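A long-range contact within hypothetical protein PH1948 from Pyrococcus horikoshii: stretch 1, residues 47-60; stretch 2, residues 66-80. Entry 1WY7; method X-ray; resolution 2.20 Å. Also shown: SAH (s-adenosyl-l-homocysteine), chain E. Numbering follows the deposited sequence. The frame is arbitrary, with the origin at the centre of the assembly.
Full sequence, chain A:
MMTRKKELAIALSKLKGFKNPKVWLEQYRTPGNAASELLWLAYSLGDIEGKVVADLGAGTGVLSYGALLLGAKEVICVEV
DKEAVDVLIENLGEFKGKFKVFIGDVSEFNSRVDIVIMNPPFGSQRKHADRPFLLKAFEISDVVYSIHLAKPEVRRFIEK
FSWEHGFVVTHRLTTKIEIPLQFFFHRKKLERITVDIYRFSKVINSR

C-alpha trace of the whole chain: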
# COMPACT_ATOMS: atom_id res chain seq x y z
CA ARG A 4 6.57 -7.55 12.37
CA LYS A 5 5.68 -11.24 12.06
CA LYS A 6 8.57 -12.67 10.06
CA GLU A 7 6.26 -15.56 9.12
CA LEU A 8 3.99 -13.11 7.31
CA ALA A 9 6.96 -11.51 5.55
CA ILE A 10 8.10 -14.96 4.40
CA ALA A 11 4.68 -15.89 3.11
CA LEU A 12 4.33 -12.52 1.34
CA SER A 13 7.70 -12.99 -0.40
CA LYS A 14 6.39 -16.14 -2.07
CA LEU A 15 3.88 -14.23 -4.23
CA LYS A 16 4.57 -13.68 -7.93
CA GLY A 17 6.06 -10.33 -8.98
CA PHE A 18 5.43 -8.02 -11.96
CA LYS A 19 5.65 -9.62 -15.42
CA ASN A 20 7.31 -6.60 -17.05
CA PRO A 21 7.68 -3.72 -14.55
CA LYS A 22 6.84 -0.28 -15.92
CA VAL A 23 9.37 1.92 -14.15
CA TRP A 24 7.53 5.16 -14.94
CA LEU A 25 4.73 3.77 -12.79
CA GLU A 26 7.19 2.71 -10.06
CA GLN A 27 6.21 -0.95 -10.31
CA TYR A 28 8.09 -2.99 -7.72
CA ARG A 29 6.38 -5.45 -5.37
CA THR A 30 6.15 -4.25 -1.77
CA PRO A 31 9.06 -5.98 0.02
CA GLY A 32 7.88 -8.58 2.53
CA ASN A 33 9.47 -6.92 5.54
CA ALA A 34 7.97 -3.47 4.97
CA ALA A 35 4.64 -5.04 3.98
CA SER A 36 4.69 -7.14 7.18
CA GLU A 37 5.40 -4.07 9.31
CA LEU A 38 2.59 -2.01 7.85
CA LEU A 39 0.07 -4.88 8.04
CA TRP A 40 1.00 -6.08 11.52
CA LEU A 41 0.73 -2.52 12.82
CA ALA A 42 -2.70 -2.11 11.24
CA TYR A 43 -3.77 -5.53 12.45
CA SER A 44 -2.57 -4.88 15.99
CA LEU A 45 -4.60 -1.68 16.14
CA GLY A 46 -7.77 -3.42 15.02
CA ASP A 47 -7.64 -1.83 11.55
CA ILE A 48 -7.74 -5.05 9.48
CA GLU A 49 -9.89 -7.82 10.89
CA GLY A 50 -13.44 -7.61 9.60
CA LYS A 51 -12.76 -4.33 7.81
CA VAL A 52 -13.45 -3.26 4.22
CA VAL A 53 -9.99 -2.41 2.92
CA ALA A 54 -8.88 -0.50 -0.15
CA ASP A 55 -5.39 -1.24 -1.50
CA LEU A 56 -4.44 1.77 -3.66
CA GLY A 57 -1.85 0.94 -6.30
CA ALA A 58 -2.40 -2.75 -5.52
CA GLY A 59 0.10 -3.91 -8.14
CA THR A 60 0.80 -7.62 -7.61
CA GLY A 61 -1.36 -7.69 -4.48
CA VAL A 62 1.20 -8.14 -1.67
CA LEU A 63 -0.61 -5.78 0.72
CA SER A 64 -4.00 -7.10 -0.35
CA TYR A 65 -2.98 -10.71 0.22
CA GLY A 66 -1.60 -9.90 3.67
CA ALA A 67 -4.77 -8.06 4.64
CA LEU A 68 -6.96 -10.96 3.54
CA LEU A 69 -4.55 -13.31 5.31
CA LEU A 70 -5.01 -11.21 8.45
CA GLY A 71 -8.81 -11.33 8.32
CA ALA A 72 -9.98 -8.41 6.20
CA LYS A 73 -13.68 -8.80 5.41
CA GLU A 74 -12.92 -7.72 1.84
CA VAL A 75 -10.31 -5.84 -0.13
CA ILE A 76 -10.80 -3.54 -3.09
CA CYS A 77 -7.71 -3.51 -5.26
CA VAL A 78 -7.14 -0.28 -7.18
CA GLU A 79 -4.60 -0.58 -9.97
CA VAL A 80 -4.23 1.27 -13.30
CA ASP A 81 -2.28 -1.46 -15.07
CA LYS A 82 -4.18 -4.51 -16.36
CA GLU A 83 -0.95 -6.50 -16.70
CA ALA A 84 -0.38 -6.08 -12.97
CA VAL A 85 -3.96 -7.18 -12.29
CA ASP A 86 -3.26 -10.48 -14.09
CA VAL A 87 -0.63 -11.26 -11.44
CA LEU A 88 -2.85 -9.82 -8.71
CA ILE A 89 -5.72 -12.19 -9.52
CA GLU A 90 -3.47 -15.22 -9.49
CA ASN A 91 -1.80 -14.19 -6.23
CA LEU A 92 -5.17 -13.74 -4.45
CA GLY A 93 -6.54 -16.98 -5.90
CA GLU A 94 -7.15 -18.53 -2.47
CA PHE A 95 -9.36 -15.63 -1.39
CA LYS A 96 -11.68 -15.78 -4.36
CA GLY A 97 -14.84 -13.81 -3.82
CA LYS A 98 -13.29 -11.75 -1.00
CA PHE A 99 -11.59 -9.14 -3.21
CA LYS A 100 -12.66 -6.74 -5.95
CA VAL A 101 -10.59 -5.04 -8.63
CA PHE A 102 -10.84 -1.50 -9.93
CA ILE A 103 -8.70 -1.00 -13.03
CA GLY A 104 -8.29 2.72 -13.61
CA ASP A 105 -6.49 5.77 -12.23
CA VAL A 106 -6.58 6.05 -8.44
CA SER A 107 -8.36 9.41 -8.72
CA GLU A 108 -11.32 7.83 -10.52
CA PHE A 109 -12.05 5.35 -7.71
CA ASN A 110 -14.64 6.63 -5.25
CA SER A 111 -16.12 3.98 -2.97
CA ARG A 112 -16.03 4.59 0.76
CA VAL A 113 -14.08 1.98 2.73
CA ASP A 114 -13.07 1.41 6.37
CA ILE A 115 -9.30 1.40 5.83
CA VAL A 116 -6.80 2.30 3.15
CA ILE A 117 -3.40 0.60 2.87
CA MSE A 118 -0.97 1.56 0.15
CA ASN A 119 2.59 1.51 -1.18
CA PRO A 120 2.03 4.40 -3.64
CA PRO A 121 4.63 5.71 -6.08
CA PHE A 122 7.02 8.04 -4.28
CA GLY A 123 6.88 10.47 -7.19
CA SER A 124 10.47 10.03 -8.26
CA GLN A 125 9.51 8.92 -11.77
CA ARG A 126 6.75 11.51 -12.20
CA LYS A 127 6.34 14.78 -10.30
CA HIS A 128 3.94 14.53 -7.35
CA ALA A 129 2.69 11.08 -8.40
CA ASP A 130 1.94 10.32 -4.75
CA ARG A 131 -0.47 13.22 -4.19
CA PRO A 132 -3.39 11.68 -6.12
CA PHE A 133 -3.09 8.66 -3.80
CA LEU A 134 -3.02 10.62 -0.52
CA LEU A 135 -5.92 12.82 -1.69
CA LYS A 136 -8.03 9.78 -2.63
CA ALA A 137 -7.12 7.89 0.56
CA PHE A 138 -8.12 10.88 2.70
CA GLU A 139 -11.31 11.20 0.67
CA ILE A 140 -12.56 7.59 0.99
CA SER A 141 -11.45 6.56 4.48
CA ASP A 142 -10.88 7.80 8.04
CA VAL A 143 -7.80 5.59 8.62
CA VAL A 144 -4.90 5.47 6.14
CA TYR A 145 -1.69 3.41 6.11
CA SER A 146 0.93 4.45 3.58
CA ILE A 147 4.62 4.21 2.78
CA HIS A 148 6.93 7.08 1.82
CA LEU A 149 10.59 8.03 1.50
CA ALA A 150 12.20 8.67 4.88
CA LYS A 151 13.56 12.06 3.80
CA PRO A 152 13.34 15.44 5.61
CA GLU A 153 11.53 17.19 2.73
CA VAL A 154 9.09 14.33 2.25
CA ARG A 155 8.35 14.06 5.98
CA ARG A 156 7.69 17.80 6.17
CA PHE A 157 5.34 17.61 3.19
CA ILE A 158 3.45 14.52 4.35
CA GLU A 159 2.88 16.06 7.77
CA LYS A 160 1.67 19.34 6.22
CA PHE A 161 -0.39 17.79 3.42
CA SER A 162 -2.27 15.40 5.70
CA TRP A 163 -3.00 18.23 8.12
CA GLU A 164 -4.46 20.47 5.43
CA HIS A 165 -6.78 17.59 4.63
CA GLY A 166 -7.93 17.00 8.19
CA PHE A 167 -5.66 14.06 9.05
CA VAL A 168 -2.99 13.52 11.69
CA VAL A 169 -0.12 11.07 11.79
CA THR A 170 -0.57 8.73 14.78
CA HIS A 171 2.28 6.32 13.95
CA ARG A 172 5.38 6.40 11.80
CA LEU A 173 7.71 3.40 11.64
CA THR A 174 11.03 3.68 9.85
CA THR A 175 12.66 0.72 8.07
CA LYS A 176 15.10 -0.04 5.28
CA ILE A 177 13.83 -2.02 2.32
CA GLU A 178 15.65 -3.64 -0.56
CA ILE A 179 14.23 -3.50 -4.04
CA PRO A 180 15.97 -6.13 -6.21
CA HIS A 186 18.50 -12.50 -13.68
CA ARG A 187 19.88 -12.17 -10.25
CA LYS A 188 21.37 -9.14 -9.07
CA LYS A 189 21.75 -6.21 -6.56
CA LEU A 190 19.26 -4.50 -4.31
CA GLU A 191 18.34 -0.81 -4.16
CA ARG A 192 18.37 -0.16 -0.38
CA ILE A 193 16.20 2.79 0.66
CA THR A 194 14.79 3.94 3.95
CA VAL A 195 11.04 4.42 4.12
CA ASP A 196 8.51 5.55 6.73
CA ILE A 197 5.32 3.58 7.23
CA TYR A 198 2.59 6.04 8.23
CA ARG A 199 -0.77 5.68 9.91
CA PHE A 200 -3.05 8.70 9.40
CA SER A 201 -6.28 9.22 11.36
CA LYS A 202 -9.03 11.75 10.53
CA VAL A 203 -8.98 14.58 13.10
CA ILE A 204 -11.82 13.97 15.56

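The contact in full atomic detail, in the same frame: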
# COMPACT_ATOMS: atom_id res chain seq x y z
N ASP A 47 -7.30 -2.45 12.83
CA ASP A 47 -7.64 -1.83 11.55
C ASP A 47 -7.62 -2.78 10.34
O ASP A 47 -7.49 -2.33 9.19
CB ASP A 47 -6.69 -0.65 11.29
CG ASP A 47 -7.03 0.58 12.14
OD1 ASP A 47 -6.21 1.50 12.19
OD2 ASP A 47 -8.12 0.61 12.74
N ILE A 48 -7.75 -4.09 10.59
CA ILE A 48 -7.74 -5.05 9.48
C ILE A 48 -8.86 -6.06 9.57
O ILE A 48 -9.67 -6.19 8.65
CB ILE A 48 -6.40 -5.85 9.41
CG1 ILE A 48 -5.25 -4.94 8.98
CG2 ILE A 48 -6.54 -7.01 8.42
CD1 ILE A 48 -5.42 -4.37 7.59
N GLU A 49 -8.90 -6.77 10.68
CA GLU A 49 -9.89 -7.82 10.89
C GLU A 49 -11.33 -7.35 10.76
O GLU A 49 -11.77 -6.47 11.50
CB GLU A 49 -9.65 -8.45 12.25
CG GLU A 49 -10.34 -9.78 12.45
CD GLU A 49 -9.84 -10.47 13.70
OE1 GLU A 49 -10.25 -11.64 13.93
OE2 GLU A 49 -9.05 -9.85 14.45
N GLY A 50 -12.05 -7.95 9.81
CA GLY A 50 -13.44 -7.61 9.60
C GLY A 50 -13.68 -6.27 8.93
O GLY A 50 -14.81 -5.81 8.84
N LYS A 51 -12.62 -5.63 8.44
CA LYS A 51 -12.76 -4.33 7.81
C LYS A 51 -12.79 -4.38 6.28
O LYS A 51 -12.26 -5.31 5.67
CB LYS A 51 -11.61 -3.42 8.25
CG LYS A 51 -11.45 -3.30 9.75
CD LYS A 51 -12.54 -2.45 10.37
CE LYS A 51 -12.32 -2.33 11.88
NZ LYS A 51 -12.99 -1.12 12.45
N VAL A 52 -13.41 -3.37 5.68
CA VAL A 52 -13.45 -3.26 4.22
C VAL A 52 -12.21 -2.44 3.90
O VAL A 52 -12.10 -1.28 4.28
CB VAL A 52 -14.72 -2.51 3.74
CG1 VAL A 52 -14.69 -2.37 2.22
CG2 VAL A 52 -15.96 -3.28 4.15
N VAL A 53 -11.25 -3.07 3.24
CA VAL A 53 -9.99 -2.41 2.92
C VAL A 53 -9.74 -2.10 1.46
O VAL A 53 -9.99 -2.93 0.58
CB VAL A 53 -8.78 -3.26 3.42
CG1 VAL A 53 -7.46 -2.54 3.11
CG2 VAL A 53 -8.91 -3.55 4.91
N ALA A 54 -9.22 -0.90 1.20
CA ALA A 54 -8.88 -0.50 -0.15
C ALA A 54 -7.36 -0.50 -0.24
O ALA A 54 -6.68 0.07 0.62
CB ALA A 54 -9.44 0.89 -0.47
N ASP A 55 -6.83 -1.17 -1.27
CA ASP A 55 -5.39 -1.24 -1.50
C ASP A 55 -5.13 -0.38 -2.75
O ASP A 55 -5.35 -0.83 -3.87
CB ASP A 55 -4.99 -2.70 -1.74
CG ASP A 55 -3.50 -2.89 -1.96
OD1 ASP A 55 -3.07 -4.05 -2.16
OD2 ASP A 55 -2.76 -1.87 -1.93
N LEU A 56 -4.69 0.86 -2.54
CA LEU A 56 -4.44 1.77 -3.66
C LEU A 56 -3.07 1.50 -4.28
O LEU A 56 -2.05 1.50 -3.58
CB LEU A 56 -4.56 3.23 -3.17
CG LEU A 56 -5.98 3.83 -3.13
CD1 LEU A 56 -7.02 2.79 -2.77
CD2 LEU A 56 -6.03 4.99 -2.16
N GLY A 57 -3.07 1.28 -5.59
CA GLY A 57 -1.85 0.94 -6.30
C GLY A 57 -1.52 -0.49 -5.90
O GLY A 57 -0.37 -0.81 -5.59
N ALA A 58 -2.53 -1.35 -5.93
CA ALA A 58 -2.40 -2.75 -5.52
C ALA A 58 -1.30 -3.57 -6.19
O ALA A 58 -0.79 -4.53 -5.61
CB ALA A 58 -3.76 -3.46 -5.67
N GLY A 59 -0.95 -3.20 -7.42
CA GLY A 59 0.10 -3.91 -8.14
C GLY A 59 -0.09 -5.42 -8.19
O GLY A 59 -1.10 -5.91 -8.73
N THR A 60 0.87 -6.16 -7.63
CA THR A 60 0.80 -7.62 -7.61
C THR A 60 -0.07 -8.15 -6.47
O THR A 60 -0.32 -9.36 -6.40
CB THR A 60 2.19 -8.30 -7.50
OG1 THR A 60 2.82 -7.91 -6.27
CG2 THR A 60 3.06 -7.91 -8.66
N GLY A 66 -1.86 -9.95 2.24
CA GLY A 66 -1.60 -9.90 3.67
C GLY A 66 -2.83 -9.51 4.47
O GLY A 66 -3.11 -10.10 5.52
N ALA A 67 -3.56 -8.52 3.97
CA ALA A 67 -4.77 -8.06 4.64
C ALA A 67 -5.79 -9.18 4.71
O ALA A 67 -6.38 -9.43 5.77
CB ALA A 67 -5.37 -6.86 3.90
N LEU A 68 -6.02 -9.86 3.58
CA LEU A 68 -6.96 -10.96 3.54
C LEU A 68 -6.48 -12.04 4.51
O LEU A 68 -7.26 -12.60 5.28
CB LEU A 68 -7.04 -11.58 2.13
CG LEU A 68 -8.01 -11.06 1.06
CD1 LEU A 68 -9.38 -10.77 1.66
CD2 LEU A 68 -7.44 -9.85 0.44
N LEU A 69 -5.18 -12.31 4.45
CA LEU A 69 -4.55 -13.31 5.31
C LEU A 69 -4.80 -12.95 6.78
O LEU A 69 -4.99 -13.83 7.62
CB LEU A 69 -3.05 -13.33 5.02
CG LEU A 69 -2.21 -14.56 5.37
CD1 LEU A 69 -2.20 -14.76 6.87
CD2 LEU A 69 -2.77 -15.78 4.65
N LEU A 70 -4.80 -11.65 7.08
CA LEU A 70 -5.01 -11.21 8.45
C LEU A 70 -6.48 -10.99 8.82
O LEU A 70 -6.77 -10.42 9.86
CB LEU A 70 -4.19 -9.95 8.73
CG LEU A 70 -2.76 -10.13 9.26
CD1 LEU A 70 -2.07 -11.27 8.59
CD2 LEU A 70 -1.99 -8.84 9.07
N GLY A 71 -7.40 -11.44 7.98
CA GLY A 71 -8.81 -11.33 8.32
C GLY A 71 -9.65 -10.19 7.78
O GLY A 71 -10.73 -9.93 8.32
N ALA A 72 -9.19 -9.51 6.74
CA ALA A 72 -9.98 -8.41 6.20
C ALA A 72 -11.29 -9.00 5.67
O ALA A 72 -11.30 -10.08 5.09
CB ALA A 72 -9.22 -7.71 5.06
N LYS A 73 -12.40 -8.31 5.90
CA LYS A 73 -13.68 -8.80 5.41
C LYS A 73 -13.62 -8.84 3.89
O LYS A 73 -14.06 -9.81 3.27
CB LYS A 73 -14.81 -7.87 5.87
CG LYS A 73 -16.20 -8.34 5.43
CD LYS A 73 -17.30 -7.57 6.13
CE LYS A 73 -17.14 -6.07 5.93
NZ LYS A 73 -18.14 -5.28 6.70
N GLU A 74 -13.08 -7.79 3.29
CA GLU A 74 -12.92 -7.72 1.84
C GLU A 74 -11.90 -6.66 1.49
O GLU A 74 -11.66 -5.72 2.26
CB GLU A 74 -14.24 -7.38 1.14
CG GLU A 74 -14.75 -5.97 1.38
CD GLU A 74 -15.91 -5.59 0.46
OE1 GLU A 74 -15.71 -5.57 -0.78
OE2 GLU A 74 -17.02 -5.31 0.96
N VAL A 75 -11.29 -6.80 0.32
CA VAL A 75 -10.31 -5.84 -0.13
C VAL A 75 -10.68 -5.37 -1.53
O VAL A 75 -11.14 -6.16 -2.36
CB VAL A 75 -8.90 -6.46 -0.15
CG1 VAL A 75 -7.90 -5.47 -0.74
CG2 VAL A 75 -8.49 -6.85 1.27
N ILE A 76 -10.53 -4.07 -1.77
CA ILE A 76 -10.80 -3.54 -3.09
C ILE A 76 -9.46 -3.07 -3.64
O ILE A 76 -8.84 -2.13 -3.13
CB ILE A 76 -11.83 -2.38 -3.05
CG1 ILE A 76 -13.13 -2.88 -2.40
CG2 ILE A 76 -12.15 -1.92 -4.48
CD1 ILE A 76 -14.25 -1.82 -2.30
N CYS A 77 -8.99 -3.78 -4.65
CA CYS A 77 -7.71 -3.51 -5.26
C CYS A 77 -7.82 -2.48 -6.38
O CYS A 77 -8.52 -2.69 -7.37
CB CYS A 77 -7.14 -4.83 -5.79
SG CYS A 77 -7.20 -6.16 -4.55
N VAL A 78 -7.13 -1.35 -6.19
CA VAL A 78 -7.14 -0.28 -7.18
C VAL A 78 -5.80 -0.28 -7.87
O VAL A 78 -4.77 -0.07 -7.23
CB VAL A 78 -7.36 1.10 -6.52
CG1 VAL A 78 -7.35 2.18 -7.60
CG2 VAL A 78 -8.69 1.13 -5.78
N GLU A 79 -5.82 -0.51 -9.17
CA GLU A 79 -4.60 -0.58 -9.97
C GLU A 79 -4.89 -0.12 -11.41
O GLU A 79 -5.86 -0.57 -12.02
CB GLU A 79 -4.09 -2.01 -9.96
CG GLU A 79 -3.00 -2.32 -10.96
CD GLU A 79 -1.77 -1.48 -10.75
OE1 GLU A 79 -1.25 -1.43 -9.62
OE2 GLU A 79 -1.33 -0.87 -11.73
N VAL A 80 -4.04 0.75 -11.94
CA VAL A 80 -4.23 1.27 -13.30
C VAL A 80 -3.75 0.33 -14.41
O VAL A 80 -4.22 0.42 -15.54
CB VAL A 80 -3.50 2.62 -13.49
CG1 VAL A 80 -1.99 2.40 -13.49
CG2 VAL A 80 -3.94 3.28 -14.80
N SAH E . 3.37 -4.65 -5.79
CA SAH E . 3.12 -3.62 -4.76
CB SAH E . 2.66 -2.34 -5.49
CG SAH E . 3.90 -1.57 -5.78
SD SAH E . 3.92 -0.01 -6.68
C SAH E . 2.13 -4.20 -3.79
O SAH E . 2.01 -5.47 -3.75
OXT SAH E . 1.49 -3.33 -3.10
C5' SAH E . 2.25 0.61 -6.68
C4' SAH E . 1.38 0.46 -7.94
O4' SAH E . 0.80 1.74 -8.27
C3' SAH E . 2.11 0.09 -9.23
O3' SAH E . 1.81 -1.31 -9.41
C2' SAH E . 1.44 0.91 -10.35
O2' SAH E . 1.04 0.31 -11.56
C1' SAH E . 0.32 1.64 -9.59
N9 SAH E . 0.03 2.98 -10.08
C8 SAH E . 0.88 3.98 -10.54
N7 SAH E . 0.27 5.08 -10.89
C5 SAH E . -1.08 4.81 -10.66
C6 SAH E . -2.27 5.57 -10.82
N6 SAH E . -2.25 6.84 -11.27
N1 SAH E . -3.48 5.00 -10.50
C2 SAH E . -3.49 3.73 -10.03
N3 SAH E . -2.43 2.91 -9.83
C4 SAH E . -1.24 3.51 -10.17
O HOH W 1 -17.23 -6.63 9.36

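The two stretches meet as neighbouring parallel strands. Residues 52-56 form one strand, and the other begins at E74. Their axes approach to 4.5 Å, and their directions differ by 20°. V52 pairs with E74, V53 with V75, A54 with I76, D55 with C77 and L56 with V78.

The hydrogen bonds follow the parallel pattern, in which one residue bonds to two that flank its partner. V53 N donates to E74 O (2.9 Å), and V53 O accepts from I76 N (2.7 Å). D55 repeats this two residues on: D55 N donates to I76 O (2.9 Å), and D55 O accepts from V78 N (3.0 Å). V75 CA also lies 3.0 Å from V53 O, a CA-H...O contact.

Before the strands, a type II turn runs from I48 to K51, closed by K51 N to I48 O (3.0 Å). The positive phi of G50 suits this turn. G50 N donates to G71 O (2.8 Å) at a nearly straight angle. K73 N makes a weak bond to K51 O (3.0 Å). G71 also has a positive phi, and a CB there would lie 3.3 Å from E49 CG.

After the strand, V78 O receives A58 N (2.9 Å) and, weakly, G57 N (2.7 Å). The loop that follows, with glycines at 57 and 59, stays in contact with the second stretch. A CB on G57 would clash with SAH O4', and one on G59 with SAH CB.

Side chains alternate between the two faces of the sheet. V52, A54, L56, E74, I76 and V78 share one face. There V52 CG1 meets E74 CG at 3.7 Å, and L56 CD1 meets V78 CG2 at 3.8 Å. V53, D55, V75 and C77 share the other face, where V53 CB lies 4.2 Å from V75 CG2. Beyond the strand, A58 CB packs on C77 CB at 3.6 Å.

I48 points toward the second stretch and fills the space beside the end of the helix. Its CG2 lies 3.8 Å from L70 CB, and its CD1 is 4.5 Å from A67 CB. At the exposed edge, V52 CG2 touches K73 CE at 3.5 Å. A water links G50 O (2.6 Å) to K73 NZ (3.1 Å).

E79 joins the contact to the ligand. Its OE1 accepts from G59 N (2.8 Å) and from SAH O3' (3.1 Å), while E79 OE2 accepts from SAH O2' (2.7 Å). One carboxylate therefore holds both ribose hydroxyls and the glycine loop.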